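PDB 6WPU: flavin-containing monooxygenase from Allium sativum, which probably adds an oxygen atom to the sulfur of S-allyl-L-cysteine, giving alliin, with FAD as its cofactor. Local coordinates for residues V146-M151 with F302-G307; R208-F213 with A235-E240; P338-P343 with T391-H396. One frame throughout, in Å; residues are numbered along the deposited sequence.

Interaction 1. Residues V146-M151 with F302-G307; sequences VVRVDM and FLNTNG. With FAD (flavin-adenine dinucleotide), chain B; SO4 (sulfate ion), chain E.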
loop_
_atom_site.group_PDB
_atom_site.type_symbol
_atom_site.label_atom_id
_atom_site.label_comp_id
_atom_site.label_asym_id
_atom_site.label_seq_id
_atom_site.Cartn_x
_atom_site.Cartn_y
_atom_site.Cartn_z
ATOM N N VAL A 146 -6.483 -17.759 -3.717
ATOM C CA VAL A 146 -7.325 -17.635 -4.899
ATOM C C VAL A 146 -6.430 -17.699 -6.126
ATOM O O VAL A 146 -5.504 -16.894 -6.269
ATOM C CB VAL A 146 -8.119 -16.329 -4.861
ATOM C CG1 VAL A 146 -8.856 -16.137 -6.168
ATOM C CG2 VAL A 146 -9.081 -16.333 -3.672
ATOM N N VAL A 147 -6.679 -18.673 -7.003
ATOM C CA VAL A 147 -5.859 -18.845 -8.203
ATOM C C VAL A 147 -6.615 -18.523 -9.469
ATOM O O VAL A 147 -5.982 -18.358 -10.517
ATOM C CB VAL A 147 -5.258 -20.267 -8.300
ATOM C CG1 VAL A 147 -4.272 -20.516 -7.157
ATOM C CG2 VAL A 147 -6.361 -21.330 -8.291
ATOM N N ARG A 148 -7.941 -18.404 -9.412
ATOM C CA ARG A 148 -8.709 -18.151 -10.619
ATOM C C ARG A 148 -10.045 -17.524 -10.248
ATOM O O ARG A 148 -10.727 -18.011 -9.347
ATOM C CB ARG A 148 -8.903 -19.451 -11.385
ATOM C CG ARG A 148 -9.292 -19.280 -12.808
ATOM C CD ARG A 148 -9.271 -20.620 -13.512
ATOM N NE ARG A 148 -9.891 -20.538 -14.825
ATOM C CZ ARG A 148 -9.259 -20.149 -15.928
ATOM N NH1 ARG A 148 -7.977 -19.802 -15.877
ATOM N NH2 ARG A 148 -9.914 -20.103 -17.084
ATOM N N VAL A 149 -10.401 -16.441 -10.938
ATOM C CA VAL A 149 -11.674 -15.753 -10.770
ATOM C C VAL A 149 -12.270 -15.561 -12.156
ATOM O O VAL A 149 -11.682 -14.863 -12.992
ATOM C CB VAL A 149 -11.505 -14.400 -10.058
ATOM C CG1 VAL A 149 -12.838 -13.684 -9.927
ATOM C CG2 VAL A 149 -10.893 -14.597 -8.681
ATOM N N ASP A 150 -13.425 -16.189 -12.406
ATOM C CA ASP A 150 -14.040 -16.208 -13.728
ATOM C C ASP A 150 -15.500 -15.795 -13.647
ATOM O O ASP A 150 -16.221 -16.186 -12.722
ATOM C CB ASP A 150 -13.979 -17.597 -14.386
ATOM C CG ASP A 150 -12.571 -18.063 -14.638
ATOM O OD1 ASP A 150 -12.129 -18.983 -13.927
ATOM O OD2 ASP A 150 -11.908 -17.512 -15.542
ATOM N N MET A 151 -15.930 -15.028 -14.641
ATOM C CA MET A 151 -17.327 -14.645 -14.766
ATOM C C MET A 151 -18.089 -15.767 -15.448
ATOM O O MET A 151 -17.642 -16.302 -16.465
ATOM C CB MET A 151 -17.462 -13.353 -15.568
ATOM C CG MET A 151 -18.891 -13.048 -15.987
ATOM S SD MET A 151 -19.657 -11.707 -15.059
ATOM C CE MET A 151 -20.194 -10.651 -16.406
ATOM N N PHE A 302 -4.677 -14.020 -10.735
ATOM C CA PHE A 302 -5.849 -14.879 -10.678
ATOM C C PHE A 302 -7.028 -14.329 -11.467
ATOM O O PHE A 302 -8.009 -15.052 -11.675
ATOM C CB PHE A 302 -6.241 -15.063 -9.216
ATOM C CG PHE A 302 -6.305 -13.766 -8.452
ATOM C CD1 PHE A 302 -7.440 -12.975 -8.506
ATOM C CD2 PHE A 302 -5.218 -13.320 -7.713
ATOM C CE1 PHE A 302 -7.514 -11.763 -7.810
ATOM C CE2 PHE A 302 -5.283 -12.115 -7.013
ATOM C CZ PHE A 302 -6.438 -11.335 -7.061
ATOM N N LEU A 303 -6.973 -13.071 -11.896
ATOM C CA LEU A 303 -8.173 -12.370 -12.325
ATOM C C LEU A 303 -8.341 -12.488 -13.837
ATOM O O LEU A 303 -7.489 -12.022 -14.600
ATOM C CB LEU A 303 -8.109 -10.909 -11.889
ATOM C CG LEU A 303 -9.365 -10.106 -12.202
ATOM C CD1 LEU A 303 -10.613 -10.814 -11.644
ATOM C CD2 LEU A 303 -9.217 -8.697 -11.653
ATOM N N ASN A 304 -9.447 -13.100 -14.267
ATOM C CA ASN A 304 -9.746 -13.299 -15.684
ATOM C C ASN A 304 -10.983 -12.490 -16.053
ATOM O O ASN A 304 -12.101 -12.857 -15.682
ATOM C CB ASN A 304 -9.933 -14.781 -15.997
ATOM C CG ASN A 304 -8.690 -15.606 -15.644
ATOM O OD1 ASN A 304 -8.760 -16.563 -14.874
ATOM N ND2 ASN A 304 -7.543 -15.208 -16.182
ATOM N N THR A 305 -10.775 -11.393 -16.788
ATOM C CA THR A 305 -11.846 -10.501 -17.220
ATOM C C THR A 305 -11.955 -10.401 -18.740
ATOM O O THR A 305 -12.697 -9.546 -19.233
ATOM C CB THR A 305 -11.637 -9.102 -16.630
ATOM O OG1 THR A 305 -10.396 -8.549 -17.114
ATOM C CG2 THR A 305 -11.591 -9.175 -15.113
ATOM N N ASN A 306 -11.232 -11.241 -19.490
ATOM C CA ASN A 306 -11.212 -11.192 -20.958
ATOM C C ASN A 306 -10.735 -9.835 -21.476
ATOM O O ASN A 306 -11.216 -9.333 -22.497
ATOM C CB ASN A 306 -12.580 -11.538 -21.545
ATOM C CG ASN A 306 -12.731 -13.009 -21.811
ATOM O OD1 ASN A 306 -13.126 -13.770 -20.930
ATOM N ND2 ASN A 306 -12.409 -13.423 -23.033
ATOM N N GLY A 307 -9.786 -9.232 -20.762
ATOM C CA GLY A 307 -9.224 -7.959 -21.152
ATOM C C GLY A 307 -9.997 -6.739 -20.705
ATOM O O GLY A 307 -9.530 -5.615 -20.941
HETATM P PA FAD B . -1.952 -6.016 2.122
HETATM O O1A FAD B . -1.485 -5.590 3.515
HETATM O O2A FAD B . -0.995 -6.386 1.104
HETATM O O5B FAD B . -2.826 -7.251 2.159
HETATM C C5B FAD B . -3.265 -8.043 1.062
HETATM C C4B FAD B . -3.646 -9.466 1.532
HETATM O O4B FAD B . -4.197 -10.269 0.526
HETATM C C3B FAD B . -2.480 -10.220 2.112
HETATM O O3B FAD B . -2.793 -10.729 3.367
HETATM C C2B FAD B . -2.238 -11.332 1.155
HETATM O O2B FAD B . -1.739 -12.475 1.753
HETATM C C1B FAD B . -3.621 -11.544 0.609
HETATM N N9A FAD B . -3.648 -12.129 -0.712
HETATM C C8A FAD B . -2.906 -11.697 -1.805
HETATM N N7A FAD B . -3.175 -12.466 -2.867
HETATM C C5A FAD B . -4.093 -13.454 -2.507
HETATM C C6A FAD B . -4.710 -14.510 -3.176
HETATM N N6A FAD B . -4.447 -14.770 -4.571
HETATM N N1A FAD B . -5.591 -15.289 -2.523
HETATM C C2A FAD B . -5.875 -15.095 -1.208
HETATM N N3A FAD B . -5.298 -14.086 -0.513
HETATM C C4A FAD B . -4.410 -13.257 -1.129
HETATM N N1 FAD B . 0.055 2.695 5.761
HETATM C C2 FAD B . -0.196 3.396 6.993
HETATM O O2 FAD B . -1.460 3.714 7.349
HETATM N N3 FAD B . 0.848 3.844 7.771
HETATM C C4 FAD B . 2.150 3.554 7.422
HETATM O O4 FAD B . 3.199 3.968 8.175
HETATM C C4X FAD B . 2.445 2.639 6.302
HETATM N N5 FAD B . 3.735 2.162 6.106
HETATM C C5X FAD B . 3.978 1.268 5.068
HETATM C C6 FAD B . 5.282 0.797 4.861
HETATM C C7 FAD B . 5.520 -0.108 3.832
HETATM C C7M FAD B . 6.926 -0.598 3.613
HETATM C C8 FAD B . 4.480 -0.538 3.011
HETATM C C8M FAD B . 4.708 -1.501 1.890
HETATM C C9 FAD B . 3.178 -0.066 3.212
HETATM C C9A FAD B . 2.927 0.834 4.237
HETATM N N10 FAD B . 1.586 1.305 4.455
HETATM C C10 FAD B . 1.331 2.208 5.496
HETATM C "C1'" FAD B . 0.497 0.887 3.558
HETATM C "C2'" FAD B . -0.124 -0.484 3.727
HETATM O "O2'" FAD B . -0.097 -1.124 2.519
HETATM C "C3'" FAD B . -1.567 -0.229 4.097
HETATM O "O3'" FAD B . -1.473 0.231 5.389
HETATM C "C4'" FAD B . -2.482 -1.448 4.077
HETATM O "O4'" FAD B . -1.847 -2.454 4.777
HETATM C "C5'" FAD B . -2.938 -1.942 2.699
HETATM O "O5'" FAD B . -3.416 -3.225 2.981
HETATM P P FAD B . -4.076 -4.289 2.009
HETATM O O1P FAD B . -5.157 -5.163 2.751
HETATM O O2P FAD B . -4.517 -3.453 0.742
HETATM O O3P FAD B . -2.757 -5.013 1.343
HETATM S S SO4 E . -7.706 -12.118 -18.963
HETATM O O1 SO4 E . -6.986 -11.757 -20.185
HETATM O O2 SO4 E . -6.781 -12.836 -18.079
HETATM O O3 SO4 E . -8.859 -12.976 -19.286
HETATM O O4 SO4 E . -8.177 -10.894 -18.306
HETATM O O HOH W 1 -13.967 -14.106 -16.834
#
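The adenine end of the FAD site is built where strand residue Val146 meets Phe302. The Val146 backbone reads the adenine like a base-pairing partner. Its N donates to FAD N1A at 2.9 Å, and its O accepts from FAD N6A at the same length. The Phe302 ring fills the corner beside this pair. With chi1 at 48°, its CG is tucked between its own backbone N and carbonyl carbon. This sets Phe302 CD2 3.5 Å from FAD N6A. On the other side of the ring, Phe302 CD1 lies 3.8 Å from Val149 CG2, the two side chains pointing the same way. With an alanine in place of Phe302, the amino group of the adenine and Val149 CG2 would probably lose their shared neighbour, and a gap would be likely to open between strand and cofactor.

The loop joins the edge of the antiparallel sheet of strands 144-151, 157-163 and 168-173. It runs parallel to strand 144-151, and a single bridge pairs Val149 with Leu303. Val149 N donates to Phe302 O, and Asn304 N donates to Val149 O at 3.1 Å. Leu303 CD1 adds an apolar touch on Val149 CG1. On the strand, a classic bulge places both Val147 and Arg148 against Lys160. The extended Arg148 chain brings Arg148 NE 2.9 Å from Asp150 OD1, a salt bridge within the strand. Asp150 and Asn304 lie side by side, with Asp150 OD2 3.4 Å from Asn304 CB. Beyond them, Thr305 N and Asn306 N donate to a sulfate ion, probably from the crystallisation liquor.

Interaction 2. Residues R208-F213 with A235-E240; sequences RIPEPF and ARFAKE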
loop_
_atom_site.group_PDB
_atom_site.type_symbol
_atom_site.label_atom_id
_atom_site.label_comp_id
_atom_site.label_asym_id
_atom_site.label_seq_id
_atom_site.Cartn_x
_atom_site.Cartn_y
_atom_site.Cartn_z
ATOM N N ARG A 208 15.462 -6.296 5.333
ATOM C CA ARG A 208 14.926 -6.593 6.659
ATOM C C ARG A 208 15.704 -5.919 7.780
ATOM O O ARG A 208 15.100 -5.302 8.667
ATOM C CB ARG A 208 14.909 -8.101 6.910
ATOM C CG ARG A 208 13.935 -8.858 5.991
ATOM C CD ARG A 208 12.488 -8.383 6.174
ATOM N NE ARG A 208 11.624 -9.170 5.309
ATOM C CZ ARG A 208 11.217 -8.781 4.107
ATOM N NH1 ARG A 208 11.563 -7.579 3.631
ATOM N NH2 ARG A 208 10.446 -9.595 3.393
ATOM N N ILE A 209 17.034 -6.046 7.768
ATOM C CA ILE A 209 17.859 -5.641 8.904
ATOM C C ILE A 209 19.175 -5.065 8.397
ATOM O O ILE A 209 19.618 -5.401 7.290
ATOM C CB ILE A 209 18.108 -6.814 9.877
ATOM C CG1 ILE A 209 18.766 -8.001 9.158
ATOM C CG2 ILE A 209 16.805 -7.210 10.583
ATOM C CD1 ILE A 209 19.480 -9.005 10.108
ATOM N N PRO A 210 19.827 -4.198 9.167
ATOM C CA PRO A 210 21.034 -3.526 8.667
ATOM C C PRO A 210 22.340 -4.259 8.948
ATOM O O PRO A 210 23.346 -3.946 8.306
ATOM C CB PRO A 210 21.004 -2.176 9.393
ATOM C CG PRO A 210 20.317 -2.487 10.705
ATOM C CD PRO A 210 19.320 -3.598 10.419
ATOM N N GLU A 211 22.367 -5.204 9.893
ATOM C CA GLU A 211 23.636 -5.835 10.274
ATOM C C GLU A 211 24.442 -6.415 9.101
ATOM O O GLU A 211 25.671 -6.224 9.085
ATOM C CB GLU A 211 23.380 -6.928 11.326
ATOM C CG GLU A 211 23.081 -6.417 12.734
ATOM C CD GLU A 211 21.612 -5.995 12.931
ATOM O OE1 GLU A 211 20.845 -5.961 11.944
ATOM O OE2 GLU A 211 21.228 -5.690 14.080
ATOM N N PRO A 212 23.862 -7.121 8.121
ATOM C CA PRO A 212 24.692 -7.649 7.026
ATOM C C PRO A 212 25.323 -6.579 6.144
ATOM O O PRO A 212 26.161 -6.924 5.306
ATOM C CB PRO A 212 23.719 -8.535 6.231
ATOM C CG PRO A 212 22.381 -8.092 6.617
ATOM C CD PRO A 212 22.485 -7.633 8.039
ATOM N N PHE A 213 24.957 -5.306 6.297
ATOM C CA PHE A 213 25.567 -4.206 5.555
ATOM C C PHE A 213 26.733 -3.575 6.315
ATOM O O PHE A 213 27.250 -2.535 5.896
ATOM C CB PHE A 213 24.513 -3.136 5.228
ATOM C CG PHE A 213 23.355 -3.649 4.400
ATOM C CD1 PHE A 213 22.262 -4.253 5.004
ATOM C CD2 PHE A 213 23.364 -3.535 3.022
ATOM C CE1 PHE A 213 21.206 -4.744 4.237
ATOM C CE2 PHE A 213 22.312 -4.006 2.258
ATOM C CZ PHE A 213 21.233 -4.612 2.865
ATOM N N ALA A 235 22.469 2.858 7.482
ATOM C CA ALA A 235 23.599 3.660 7.939
ATOM C C ALA A 235 24.008 3.345 9.373
ATOM O O ALA A 235 25.105 3.751 9.782
ATOM C CB ALA A 235 23.277 5.151 7.803
ATOM N N ARG A 236 23.179 2.601 10.125
ATOM C CA ARG A 236 23.558 2.188 11.478
ATOM C C ARG A 236 24.788 1.284 11.475
ATOM O O ARG A 236 25.527 1.242 12.461
ATOM C CB ARG A 236 22.397 1.457 12.161
ATOM C CG ARG A 236 21.104 2.266 12.388
ATOM C CD ARG A 236 20.129 1.429 13.248
ATOM N NE ARG A 236 20.857 0.978 14.436
ATOM C CZ ARG A 236 20.743 -0.225 14.995
ATOM N NH1 ARG A 236 19.902 -1.122 14.481
ATOM N NH2 ARG A 236 21.482 -0.532 16.068
ATOM N N PHE A 237 25.006 0.528 10.397
ATOM C CA PHE A 237 26.145 -0.374 10.297
ATOM C C PHE A 237 27.012 -0.152 9.067
ATOM O O PHE A 237 28.189 -0.538 9.089
ATOM C CB PHE A 237 25.670 -1.838 10.306
ATOM C CG PHE A 237 25.115 -2.272 11.626
ATOM C CD1 PHE A 237 23.772 -2.100 11.917
ATOM C CD2 PHE A 237 25.943 -2.827 12.591
ATOM C CE1 PHE A 237 23.260 -2.483 13.152
ATOM C CE2 PHE A 237 25.436 -3.209 13.822
ATOM C CZ PHE A 237 24.083 -3.036 14.098
ATOM N N ALA A 238 26.479 0.456 8.011
ATOM C CA ALA A 238 27.205 0.592 6.759
ATOM C C ALA A 238 28.373 1.564 6.902
ATOM O O ALA A 238 28.344 2.502 7.707
ATOM C CB ALA A 238 26.264 1.076 5.652
ATOM N N LYS A 239 29.412 1.330 6.101
ATOM C CA LYS A 239 30.492 2.304 6.014
ATOM C C LYS A 239 30.001 3.591 5.362
ATOM O O LYS A 239 30.228 4.687 5.882
ATOM C CB LYS A 239 31.664 1.723 5.232
ATOM C CG LYS A 239 32.913 2.616 5.288
ATOM C CD LYS A 239 33.588 2.740 3.925
ATOM C CE LYS A 239 34.986 2.159 3.918
ATOM N NZ LYS A 239 34.944 0.703 3.653
ATOM N N GLU A 240 29.316 3.476 4.222
ATOM C CA GLU A 240 28.738 4.633 3.541
ATOM C C GLU A 240 27.391 4.277 2.932
ATOM O O GLU A 240 27.221 3.185 2.378
ATOM C CB GLU A 240 29.643 5.155 2.433
ATOM C CG GLU A 240 30.922 5.798 2.924
ATOM C CD GLU A 240 31.810 6.228 1.775
ATOM O OE1 GLU A 240 33.046 6.283 1.965
ATOM O OE2 GLU A 240 31.264 6.496 0.675
#
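The Phe237 ring lies across the Glu211 side chain, with the aliphatic stem of Glu211 over one of its faces. Glu211 CG sits 4.1 Å from the centroid of the Phe237 ring and 22° off the ring normal, a CH-pi contact. Glu211 bends at chi2 (82°), which folds its carboxylate back along the ring, so that Glu211 OE2 comes 3.9 Å from Phe237 CZ. Pro210 approaches the same ring obliquely, with Pro210 CG 3.7 Å from Phe237 CD1. Pro210 CG also meets Arg236 NH1 at 4.0 Å. The Arg236 guanidinium in turn has Phe237 CE1 above one face, near its rim. Arg236 NH1 is 4.8 Å from Glu211 OE2, not in contact, so any attraction between the opposite charges is probably mild.

Further along the segments, at Phe213, the contact passes to the backbone. Phe213 O receives a CA-H...O contact from Ala238 CA at 3.2 Å. The Phe213 carbonyl stands at the end of a short 3-10 turn, closed by Phe213 N donating to Pro210 O. The Phe213 side chain packs on Val234 and Val218. Residues 208-213 lead into the first strand, 217-221, of a beta-alpha-beta crossover. Within it, loop 235-240 links helix 225-234 to the parallel strand 240-244. This unit is consistent with the NADPH-binding Rossmann-like domain of flavin-containing monooxygenases.

Interaction 3. Residues P338-P343 with T391-H396; sequences PWKIVP and THNIGH. With FAD (flavin-adenine dinucleotide), chain B.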
loop_
_atom_site.group_PDB
_atom_site.type_symbol
_atom_site.label_atom_id
_atom_site.label_comp_id
_atom_site.label_asym_id
_atom_site.label_seq_id
_atom_site.Cartn_x
_atom_site.Cartn_y
_atom_site.Cartn_z
ATOM N N PRO A 338 -5.769 3.053 -4.695
ATOM C CA PRO A 338 -5.043 4.334 -4.672
ATOM C C PRO A 338 -3.787 4.282 -3.812
ATOM O O PRO A 338 -3.648 3.454 -2.913
ATOM C CB PRO A 338 -6.071 5.314 -4.096
ATOM C CG PRO A 338 -7.422 4.699 -4.479
ATOM C CD PRO A 338 -7.189 3.226 -4.315
ATOM N N TRP A 339 -2.847 5.179 -4.112
ATOM C CA TRP A 339 -1.622 5.255 -3.323
ATOM C C TRP A 339 -1.282 6.710 -3.032
ATOM O O TRP A 339 -1.945 7.637 -3.513
ATOM C CB TRP A 339 -0.443 4.524 -3.987
ATOM C CG TRP A 339 -0.175 4.860 -5.425
ATOM C CD1 TRP A 339 -0.926 4.499 -6.505
ATOM C CD2 TRP A 339 0.955 5.581 -5.944
ATOM N NE1 TRP A 339 -0.352 4.967 -7.665
ATOM C CE2 TRP A 339 0.807 5.632 -7.350
ATOM C CE3 TRP A 339 2.071 6.190 -5.360
ATOM C CZ2 TRP A 339 1.736 6.274 -8.182
ATOM C CZ3 TRP A 339 3.007 6.835 -6.200
ATOM C CH2 TRP A 339 2.826 6.867 -7.589
ATOM N N LYS A 340 -0.246 6.887 -2.203
ATOM C CA LYS A 340 0.033 8.150 -1.513
ATOM C C LYS A 340 -1.170 8.571 -0.665
ATOM O O LYS A 340 -1.581 9.736 -0.648
ATOM C CB LYS A 340 0.456 9.257 -2.493
ATOM C CG LYS A 340 1.934 9.181 -2.923
ATOM C CD LYS A 340 2.891 9.609 -1.806
ATOM C CE LYS A 340 4.362 9.513 -2.244
ATOM N NZ LYS A 340 5.342 10.073 -1.250
ATOM N N ILE A 341 -1.730 7.603 0.067
ATOM C CA ILE A 341 -2.963 7.813 0.817
ATOM C C ILE A 341 -2.771 7.350 2.252
ATOM O O ILE A 341 -1.901 6.531 2.556
ATOM C CB ILE A 341 -4.161 7.048 0.207
ATOM C CG1 ILE A 341 -3.864 5.538 0.236
ATOM C CG2 ILE A 341 -4.465 7.544 -1.192
ATOM C CD1 ILE A 341 -5.030 4.668 -0.034
ATOM N N VAL A 342 -3.640 7.855 3.126
ATOM C CA VAL A 342 -3.902 7.231 4.420
ATOM C C VAL A 342 -4.830 6.046 4.171
ATOM O O VAL A 342 -6.027 6.245 3.926
ATOM C CB VAL A 342 -4.516 8.237 5.406
ATOM C CG1 VAL A 342 -4.669 7.605 6.777
ATOM C CG2 VAL A 342 -3.650 9.491 5.468
ATOM N N PRO A 343 -4.339 4.804 4.231
ATOM C CA PRO A 343 -5.097 3.682 3.656
ATOM C C PRO A 343 -6.308 3.182 4.439
ATOM O O PRO A 343 -7.299 2.823 3.798
ATOM C CB PRO A 343 -4.043 2.573 3.539
ATOM C CG PRO A 343 -3.003 2.923 4.546
ATOM C CD PRO A 343 -2.967 4.421 4.608
ATOM N N THR A 391 -1.796 7.317 -12.311
ATOM C CA THR A 391 -3.253 7.326 -12.439
ATOM C C THR A 391 -3.938 7.198 -11.079
ATOM O O THR A 391 -4.951 7.859 -10.820
ATOM C CB THR A 391 -3.717 6.198 -13.369
ATOM O OG1 THR A 391 -3.232 6.421 -14.697
ATOM C CG2 THR A 391 -5.264 6.127 -13.422
ATOM N N HIS A 392 -3.407 6.352 -10.199
ATOM C CA HIS A 392 -4.050 6.069 -8.920
ATOM C C HIS A 392 -3.389 6.792 -7.764
ATOM O O HIS A 392 -3.721 6.525 -6.602
ATOM C CB HIS A 392 -4.066 4.562 -8.674
ATOM C CG HIS A 392 -4.655 3.799 -9.813
ATOM N ND1 HIS A 392 -5.957 3.985 -10.233
ATOM C CD2 HIS A 392 -4.111 2.887 -10.654
ATOM C CE1 HIS A 392 -6.195 3.204 -11.270
ATOM N NE2 HIS A 392 -5.090 2.531 -11.547
ATOM N N ASN A 393 -2.448 7.688 -8.060
ATOM C CA ASN A 393 -1.840 8.565 -7.067
ATOM C C ASN A 393 -2.820 9.690 -6.777
ATOM O O ASN A 393 -3.106 10.503 -7.659
ATOM C CB ASN A 393 -0.516 9.107 -7.607
ATOM C CG ASN A 393 0.220 9.982 -6.609
ATOM O OD1 ASN A 393 -0.385 10.692 -5.803
ATOM N ND2 ASN A 393 1.535 9.941 -6.669
ATOM N N ILE A 394 -3.343 9.751 -5.551
ATOM C CA ILE A 394 -4.307 10.799 -5.221
ATOM C C ILE A 394 -3.888 11.534 -3.947
ATOM O O ILE A 394 -4.734 12.039 -3.203
ATOM C CB ILE A 394 -5.743 10.231 -5.102
ATOM C CG1 ILE A 394 -5.886 9.258 -3.935
ATOM C CG2 ILE A 394 -6.157 9.484 -6.376
ATOM C CD1 ILE A 394 -7.312 8.697 -3.794
ATOM N N GLY A 395 -2.579 11.634 -3.711
ATOM C CA GLY A 395 -2.096 12.261 -2.488
ATOM C C GLY A 395 -2.608 13.677 -2.277
ATOM O O GLY A 395 -2.924 14.066 -1.151
ATOM N N HIS A 396 -2.709 14.464 -3.355
ATOM C CA HIS A 396 -3.089 15.866 -3.205
ATOM C C HIS A 396 -4.531 16.012 -2.730
ATOM O O HIS A 396 -4.823 16.853 -1.874
ATOM C CB HIS A 396 -2.878 16.617 -4.522
HETATM P PA FAD B . -1.952 -6.016 2.122
HETATM O O1A FAD B . -1.485 -5.590 3.515
HETATM O O2A FAD B . -0.995 -6.386 1.104
HETATM O O5B FAD B . -2.826 -7.251 2.159
HETATM C C5B FAD B . -3.265 -8.043 1.062
HETATM C C4B FAD B . -3.646 -9.466 1.532
HETATM O O4B FAD B . -4.197 -10.269 0.526
HETATM C C3B FAD B . -2.480 -10.220 2.112
HETATM O O3B FAD B . -2.793 -10.729 3.367
HETATM C C2B FAD B . -2.238 -11.332 1.155
HETATM O O2B FAD B . -1.739 -12.475 1.753
HETATM C C1B FAD B . -3.621 -11.544 0.609
HETATM N N9A FAD B . -3.648 -12.129 -0.712
HETATM C C8A FAD B . -2.906 -11.697 -1.805
HETATM N N7A FAD B . -3.175 -12.466 -2.867
HETATM C C5A FAD B . -4.093 -13.454 -2.507
HETATM C C6A FAD B . -4.710 -14.510 -3.176
HETATM N N6A FAD B . -4.447 -14.770 -4.571
HETATM N N1A FAD B . -5.591 -15.289 -2.523
HETATM C C2A FAD B . -5.875 -15.095 -1.208
HETATM N N3A FAD B . -5.298 -14.086 -0.513
HETATM C C4A FAD B . -4.410 -13.257 -1.129
HETATM N N1 FAD B . 0.055 2.695 5.761
HETATM C C2 FAD B . -0.196 3.396 6.993
HETATM O O2 FAD B . -1.460 3.714 7.349
HETATM N N3 FAD B . 0.848 3.844 7.771
HETATM C C4 FAD B . 2.150 3.554 7.422
HETATM O O4 FAD B . 3.199 3.968 8.175
HETATM C C4X FAD B . 2.445 2.639 6.302
HETATM N N5 FAD B . 3.735 2.162 6.106
HETATM C C5X FAD B . 3.978 1.268 5.068
HETATM C C6 FAD B . 5.282 0.797 4.861
HETATM C C7 FAD B . 5.520 -0.108 3.832
HETATM C C7M FAD B . 6.926 -0.598 3.613
HETATM C C8 FAD B . 4.480 -0.538 3.011
HETATM C C8M FAD B . 4.708 -1.501 1.890
HETATM C C9 FAD B . 3.178 -0.066 3.212
HETATM C C9A FAD B . 2.927 0.834 4.237
HETATM N N10 FAD B . 1.586 1.305 4.455
HETATM C C10 FAD B . 1.331 2.208 5.496
HETATM C "C1'" FAD B . 0.497 0.887 3.558
HETATM C "C2'" FAD B . -0.124 -0.484 3.727
HETATM O "O2'" FAD B . -0.097 -1.124 2.519
HETATM C "C3'" FAD B . -1.567 -0.229 4.097
HETATM O "O3'" FAD B . -1.473 0.231 5.389
HETATM C "C4'" FAD B . -2.482 -1.448 4.077
HETATM O "O4'" FAD B . -1.847 -2.454 4.777
HETATM C "C5'" FAD B . -2.938 -1.942 2.699
HETATM O "O5'" FAD B . -3.416 -3.225 2.981
HETATM P P FAD B . -4.076 -4.289 2.009
HETATM O O1P FAD B . -5.157 -5.163 2.751
HETATM O O2P FAD B . -4.517 -3.453 0.742
HETATM O O3P FAD B . -2.757 -5.013 1.343
HETATM O O HOH W 2 -1.112 4.683 -10.574
#
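Trp339 sets its CG between its backbone N and carbonyl carbon (chi1 50°), while Asn393 turns its CG to the far side from its own N (chi1 -177°). The indole and the asparagine stem are thereby laid against each other. Asn393 CB sits 3.9 Å from the centroid of the Trp339 six-membered ring, 20° off its normal, a CH-pi contact. Asn393 ND2 reaches 3.5 Å from Trp339 CH2. At the indole edge, a water in the ring plane accepts from Trp339 NE1 and from His392 N.

The backbones run parallel through a single bridge. Trp339 N donates to His392 O at 3.0 Å, and Ile394 N to Trp339 O at 3.3 Å. Asn393 OD1 takes an almost straight bond from Gly395 N, an Asx turn that fixes the amide. A CB on Gly395 would crowd Lys340 CB. Ile394 CD1 also packs on Pro338 CB at 3.6 Å, and Ile394 CG1 on Ile341 CG2.

Val342 is the N-cap of helix 343-358. Pro343 opens that helix and brings Pro343 CD 3.2 Å from FAD O2. A helix start placed beside the flavin pyrimidine is typical of two-dinucleotide-binding-domain flavoproteins, and would probably favour negative charge there.

Interactions 1 and 3 both touch FAD, but at different ends: the adenine and the flavin. Their centres are 26 Å apart. Strand 332-334, an outermost strand of the parallel FAD-domain sheet, links them: Leu303 packs on its Phe334, and the chain runs on from it to Pro338. Interaction 2 lies away from both, its centre 42 Å from that of interaction 1 and 31 Å from that of interaction 3. It joins loops at the margin of the mixed sheet that holds strands 217-221 and 240-244. That sheet is inserted in the chain between residues 146-151 and 302-307. Interaction 3 follows both. The chain thus leaves the FAD domain, builds a second probable nucleotide-binding domain, and returns to complete the flavin site.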